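PDB 4WY9: putative MCP-type signal transduction protein from Campylobacter jejuni subsp. jejuni serotype O:2, which probably acts as a chemoreceptor, its periplasmic tandem-PAS sensing region detecting chemical stimuli, perhaps indirectly, to steer chemotaxis. Local coordinates for residues Lys95-Ala109 / Ile119-Leu131. Numbering follows the deposited sequence. Where two conformers were deposited one is given.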
loop_
_atom_site.group_PDB
_atom_site.type_symbol
_atom_site.label_atom_id
_atom_site.label_comp_id
_atom_site.label_asym_id
_atom_site.label_seq_id
_atom_site.Cartn_x
_atom_site.Cartn_y
_atom_site.Cartn_z
ATOM N N LYS A 95 14.569 -6.722 23.272
ATOM C CA LYS A 95 15.087 -5.466 22.758
ATOM C C LYS A 95 14.463 -5.106 21.426
ATOM O O LYS A 95 14.358 -3.934 21.085
ATOM C CB LYS A 95 16.618 -5.512 22.618
ATOM C CG LYS A 95 17.128 -6.421 21.520
ATOM C CD LYS A 95 18.650 -6.484 21.532
ATOM C CE LYS A 95 19.182 -7.269 20.320
ATOM N NZ LYS A 95 20.647 -7.532 20.390
ATOM N N PHE A 96 14.008 -6.111 20.676
ATOM C CA PHE A 96 13.393 -5.863 19.365
ATOM C C PHE A 96 12.107 -5.085 19.473
ATOM O O PHE A 96 11.681 -4.469 18.514
ATOM C CB PHE A 96 13.102 -7.187 18.638
ATOM C CG PHE A 96 14.299 -7.856 18.027
ATOM C CD1 PHE A 96 15.587 -7.355 18.167
ATOM C CD2 PHE A 96 14.136 -8.981 17.296
ATOM C CE1 PHE A 96 16.652 -7.968 17.584
ATOM C CE2 PHE A 96 15.245 -9.637 16.722
ATOM C CZ PHE A 96 16.503 -9.107 16.873
ATOM N N PHE A 97 11.457 -5.143 20.639
ATOM C CA PHE A 97 10.175 -4.462 20.825
ATOM C C PHE A 97 10.330 -2.986 21.171
ATOM O O PHE A 97 9.331 -2.291 21.341
ATOM C CB PHE A 97 9.353 -5.133 21.914
ATOM C CG PHE A 97 8.953 -6.555 21.639
ATOM C CD1 PHE A 97 8.932 -7.070 20.343
ATOM C CD2 PHE A 97 8.566 -7.381 22.673
ATOM C CE1 PHE A 97 8.542 -8.359 20.113
ATOM C CE2 PHE A 97 8.164 -8.672 22.468
ATOM C CZ PHE A 97 8.160 -9.187 21.173
ATOM N N ASN A 98 11.564 -2.508 21.322
ATOM C CA ASN A 98 11.791 -1.153 21.764
ATOM C C ASN A 98 12.441 -0.314 20.660
ATOM O O ASN A 98 13.488 -0.700 20.157
ATOM C CB ASN A 98 12.708 -1.124 22.992
ATOM C CG ASN A 98 12.058 -1.753 24.185
ATOM O OD1 ASN A 98 11.496 -1.015 25.052
ATOM N ND2 ASN A 98 12.152 -3.004 24.288
ATOM N N THR A 99 11.806 0.801 20.322
ATOM C CA THR A 99 12.390 1.714 19.366
ATOM C C THR A 99 13.503 2.515 20.035
ATOM O O THR A 99 13.679 2.446 21.254
ATOM C CB THR A 99 11.353 2.661 18.765
ATOM O OG1 THR A 99 10.992 3.642 19.768
ATOM C CG2 THR A 99 10.124 1.918 18.274
ATOM N N GLN A 100 14.188 3.321 19.261
ATOM C CA GLN A 100 15.281 4.130 19.796
ATOM C C GLN A 100 14.785 5.113 20.857
ATOM O O GLN A 100 15.531 5.482 21.752
ATOM C CB GLN A 100 16.004 4.893 18.693
ATOM C CG GLN A 100 16.733 3.987 17.741
ATOM C CD GLN A 100 18.199 3.850 18.093
ATOM O OE1 GLN A 100 18.856 4.772 18.657
ATOM N NE2 GLN A 100 18.762 2.712 17.736
ATOM N N SER A 101 13.528 5.547 20.758
ATOM C CA SER A 101 12.956 6.477 21.724
ATOM C C SER A 101 12.121 5.748 22.772
ATOM O O SER A 101 11.377 6.390 23.531
ATOM C CB SER A 101 12.121 7.550 21.045
ATOM O OG SER A 101 10.953 7.015 20.473
ATOM N N GLY A 102 12.252 4.430 22.852
ATOM C CA GLY A 102 11.598 3.664 23.909
ATOM C C GLY A 102 10.132 3.410 23.692
ATOM O O GLY A 102 9.407 3.000 24.605
ATOM N N LYS A 103 9.658 3.610 22.466
ATOM C CA LYS A 103 8.300 3.222 22.144
ATOM C C LYS A 103 8.200 1.715 21.959
ATOM O O LYS A 103 9.172 1.056 21.608
ATOM C CB LYS A 103 7.807 3.937 20.887
ATOM C CG LYS A 103 7.621 5.423 21.152
ATOM C CD LYS A 103 7.009 6.140 20.028
ATOM C CE LYS A 103 6.699 7.568 20.494
ATOM N NZ LYS A 103 7.921 8.332 20.660
ATOM N N PHE A 104 7.014 1.183 22.203
ATOM C CA PHE A 104 6.785 -0.246 22.130
ATOM C C PHE A 104 6.154 -0.624 20.797
ATOM O O PHE A 104 4.999 -0.294 20.517
ATOM C CB PHE A 104 5.903 -0.735 23.276
ATOM C CG PHE A 104 5.714 -2.225 23.261
ATOM C CD1 PHE A 104 6.680 -3.064 23.822
ATOM C CD2 PHE A 104 4.611 -2.803 22.654
ATOM C CE1 PHE A 104 6.541 -4.420 23.774
ATOM C CE2 PHE A 104 4.460 -4.168 22.628
ATOM C CZ PHE A 104 5.423 -4.975 23.185
ATOM N N VAL A 105 6.923 -1.321 19.961
ATOM C CA VAL A 105 6.478 -1.753 18.647
ATOM C C VAL A 105 6.924 -3.197 18.432
ATOM O O VAL A 105 8.118 -3.500 18.484
ATOM C CB VAL A 105 7.008 -0.847 17.504
ATOM C CG1 VAL A 105 6.571 -1.425 16.165
ATOM C CG2 VAL A 105 6.575 0.591 17.674
ATOM N N MET A 106 5.967 -4.093 18.235
ATOM C CA MET A 106 6.244 -5.454 17.829
ATOM C C MET A 106 6.203 -5.499 16.319
ATOM O O MET A 106 5.117 -5.384 15.738
ATOM C CB MET A 106 5.230 -6.414 18.411
ATOM C CG MET A 106 5.141 -6.336 19.941
ATOM S SD MET A 106 3.718 -7.214 20.659
ATOM C CE MET A 106 4.284 -8.867 20.583
ATOM N N LEU A 107 7.363 -5.642 15.679
ATOM C CA LEU A 107 7.493 -5.597 14.241
ATOM C C LEU A 107 7.929 -6.958 13.733
ATOM O O LEU A 107 8.935 -7.499 14.213
ATOM C CB LEU A 107 8.504 -4.527 13.823
ATOM C CG LEU A 107 8.806 -4.348 12.327
ATOM C CD1 LEU A 107 7.557 -3.941 11.543
ATOM C CD2 LEU A 107 9.920 -3.347 12.130
ATOM N N TYR A 108 7.197 -7.495 12.743
ATOM C CA TYR A 108 7.477 -8.800 12.181
ATOM C C TYR A 108 7.735 -8.735 10.681
ATOM O O TYR A 108 7.055 -7.986 9.974
ATOM C CB TYR A 108 6.303 -9.749 12.481
ATOM C CG TYR A 108 6.169 -10.037 13.956
ATOM C CD1 TYR A 108 5.457 -9.198 14.788
ATOM C CD2 TYR A 108 6.777 -11.159 14.526
ATOM C CE1 TYR A 108 5.360 -9.465 16.136
ATOM C CE2 TYR A 108 6.690 -11.409 15.862
ATOM C CZ TYR A 108 5.967 -10.552 16.668
ATOM O OH TYR A 108 5.857 -10.788 18.021
ATOM N N ALA A 109 8.705 -9.508 10.212
ATOM C CA ALA A 109 8.995 -9.718 8.820
ATOM C C ALA A 109 8.874 -11.204 8.487
ATOM O O ALA A 109 8.769 -12.046 9.373
ATOM C CB ALA A 109 10.405 -9.240 8.480
ATOM N N ILE A 119 6.469 -15.785 10.092
ATOM C CA ILE A 119 7.038 -14.468 10.401
ATOM C C ILE A 119 7.872 -14.476 11.647
ATOM O O ILE A 119 7.693 -15.317 12.540
ATOM C CB ILE A 119 5.974 -13.364 10.511
ATOM C CG1 ILE A 119 5.105 -13.565 11.752
ATOM C CG2 ILE A 119 5.143 -13.307 9.210
ATOM C CD1 ILE A 119 4.018 -12.517 11.889
ATOM N N LYS A 120 8.815 -13.549 11.714
ATOM C CA LYS A 120 9.718 -13.444 12.852
ATOM C C LYS A 120 9.867 -12.007 13.270
ATOM O O LYS A 120 9.782 -11.092 12.443
ATOM C CB LYS A 120 11.118 -13.981 12.496
ATOM C CG LYS A 120 11.698 -13.314 11.252
ATOM C CD LYS A 120 13.233 -13.357 11.267
ATOM C CE LYS A 120 13.828 -12.954 9.925
ATOM N NZ LYS A 120 13.031 -11.900 9.254
ATOM N N ALA A 121 10.061 -11.799 14.567
ATOM C CA ALA A 121 10.264 -10.445 15.086
ATOM C C ALA A 121 11.615 -9.916 14.597
ATOM O O ALA A 121 12.615 -10.639 14.563
ATOM C CB ALA A 121 10.208 -10.416 16.595
ATOM N N ILE A 122 11.615 -8.640 14.214
ATOM C CA ILE A 122 12.840 -7.928 13.886
ATOM C C ILE A 122 12.888 -6.654 14.677
ATOM O O ILE A 122 11.896 -6.267 15.310
ATOM C CB ILE A 122 12.905 -7.595 12.375
ATOM C CG1 ILE A 122 11.721 -6.707 11.945
ATOM C CG2 ILE A 122 12.952 -8.869 11.541
ATOM C CD1 ILE A 122 11.910 -6.029 10.608
ATOM N N GLN A 123 14.039 -5.992 14.667
ATOM C CA GLN A 123 14.198 -4.790 15.470
ATOM C C GLN A 123 13.210 -3.714 15.047
ATOM O O GLN A 123 13.211 -3.296 13.890
ATOM C CB GLN A 123 15.621 -4.257 15.393
ATOM C CG GLN A 123 15.851 -2.998 16.208
ATOM C CD GLN A 123 15.649 -3.230 17.674
ATOM O OE1 GLN A 123 16.344 -4.045 18.280
ATOM N NE2 GLN A 123 14.720 -2.511 18.248
ATOM N N ALA A 124 12.380 -3.248 15.995
ATOM C CA ALA A 124 11.445 -2.165 15.729
ATOM C C ALA A 124 12.101 -0.819 15.658
ATOM O O ALA A 124 13.153 -0.595 16.255
ATOM C CB ALA A 124 10.362 -2.133 16.732
ATOM N N SER A 125 11.469 0.095 14.943
ATOM C CA SER A 125 11.999 1.390 14.702
ATOM C C SER A 125 10.950 2.446 14.851
ATOM O O SER A 125 9.762 2.183 14.660
ATOM C CB SER A 125 12.545 1.445 13.225
ATOM O OG SER A 125 12.482 2.651 12.689
ATOM N N ASP A 126 11.364 3.663 15.191
ATOM C CA ASP A 126 10.433 4.783 15.269
ATOM C C ASP A 126 9.821 5.134 13.928
ATOM O O ASP A 126 8.827 5.878 13.869
ATOM C CB ASP A 126 11.137 6.000 15.891
ATOM C CG ASP A 126 11.228 5.859 17.405
ATOM O OD1 ASP A 126 10.226 5.480 18.023
ATOM O OD2 ASP A 126 12.298 6.120 17.977
ATOM N N GLU A 127 10.376 4.624 12.834
ATOM C CA GLU A 127 9.767 4.819 11.519
ATOM C C GLU A 127 8.321 4.329 11.544
ATOM O O GLU A 127 7.445 4.888 10.895
ATOM C CB GLU A 127 10.550 4.085 10.460
ATOM C CG GLU A 127 10.077 4.285 9.056
ATOM C CD GLU A 127 11.150 3.963 8.015
ATOM O OE1 GLU A 127 11.112 2.882 7.505
ATOM O OE2 GLU A 127 12.058 4.773 7.828
ATOM N N ILE A 128 8.044 3.274 12.328
ATOM C CA ILE A 128 6.696 2.751 12.425
ATOM C C ILE A 128 5.788 3.709 13.215
ATOM O O ILE A 128 4.688 4.051 12.780
ATOM C CB ILE A 128 6.677 1.357 13.069
ATOM C CG1 ILE A 128 7.459 0.346 12.231
ATOM C CG2 ILE A 128 5.227 0.880 13.282
ATOM C CD1 ILE A 128 6.929 0.156 10.840
ATOM N N ALA A 129 6.255 4.141 14.372
ATOM C CA ALA A 129 5.472 5.002 15.222
ATOM C C ALA A 129 5.161 6.333 14.578
ATOM O O ALA A 129 4.139 6.944 14.855
ATOM C CB ALA A 129 6.152 5.202 16.572
ATOM N N ASN A 130 6.048 6.789 13.700
ATOM C CA ASN A 130 5.901 8.077 13.050
ATOM C C ASN A 130 5.216 8.049 11.685
ATOM O O ASN A 130 5.072 9.078 11.038
ATOM C CB ASN A 130 7.280 8.740 12.944
ATOM C CG ASN A 130 7.861 9.166 14.296
ATOM O OD1 ASN A 130 7.113 9.460 15.229
ATOM N ND2 ASN A 130 9.162 9.123 14.429
ATOM N N LEU A 131 4.716 6.869 11.281
ATOM C CA LEU A 131 3.958 6.786 10.037
ATOM C C LEU A 131 2.762 7.723 10.075
ATOM O O LEU A 131 2.108 7.876 11.119
ATOM C CB LEU A 131 3.463 5.376 9.809
ATOM C CG LEU A 131 4.458 4.296 9.426
ATOM C CD1 LEU A 131 3.775 2.938 9.481
ATOM C CD2 LEU A 131 5.047 4.545 8.054
HETATM O O HOH W 1 9.786 -6.102 17.061
HETATM O O HOH W 2 14.040 3.723 16.371
HETATM O O HOH W 3 8.655 7.816 17.977
#
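Asp-126 reaches into the type I turn Thr-99 to Gly-102. Thr-99 OG1 donates to its OD1 at 2.6 Å, coming from above the carboxylate plane, while Ser-101 N gives OD2 a weak bond. Thr-99 holds OG1 between its backbone N and carbonyl carbon (chi1 73°), where it also accepts from Lys-103 N and so ties the carboxylate to the residue just after the turn. Water 3 accepts from Lys-103 NZ and gives Asp-126 OD1 a weak bond, and the lysine probably favours the charged carboxylate.

At the other end, Ala-109 and Lys-120 form a hydrogen-bonded antiparallel pair with two backbone bonds; beside it Tyr-108 and Ala-121 face each other as a non-hydrogen-bonded pair. Ile-122 N continues the ladder to Leu-107 O at 2.9 Å. Then the strands part, and water 1 bridges the gap, accepting from Leu-107 N and lying close to Ile-122 O and Phe-96 O.

Ala-124 N donates to Phe-96 O. Gln-123, bent at chi2 (63°), turns its amide back so that NE2 donates to Lys-95 O at 3.2 Å and to its own neighbour, Ala-124 O; Gln-123 N lies over one face of the Phe-96 ring. On the apolar side, Leu-107 CD2 meets Ile-122 CD1 at 3.7 Å, and Val-105 CG1 touches Ile-128 CG2 at 3.9 Å.

The contact belongs to a beta hairpin of the first PDC sensor domain, of the Cache clan. Strand 104-110 pairs on its other edge with strand 78-83; Met-106 and Tyr-108 pack on helix 59-70, while Ile-128 rests on Tyr-80 and Met-156.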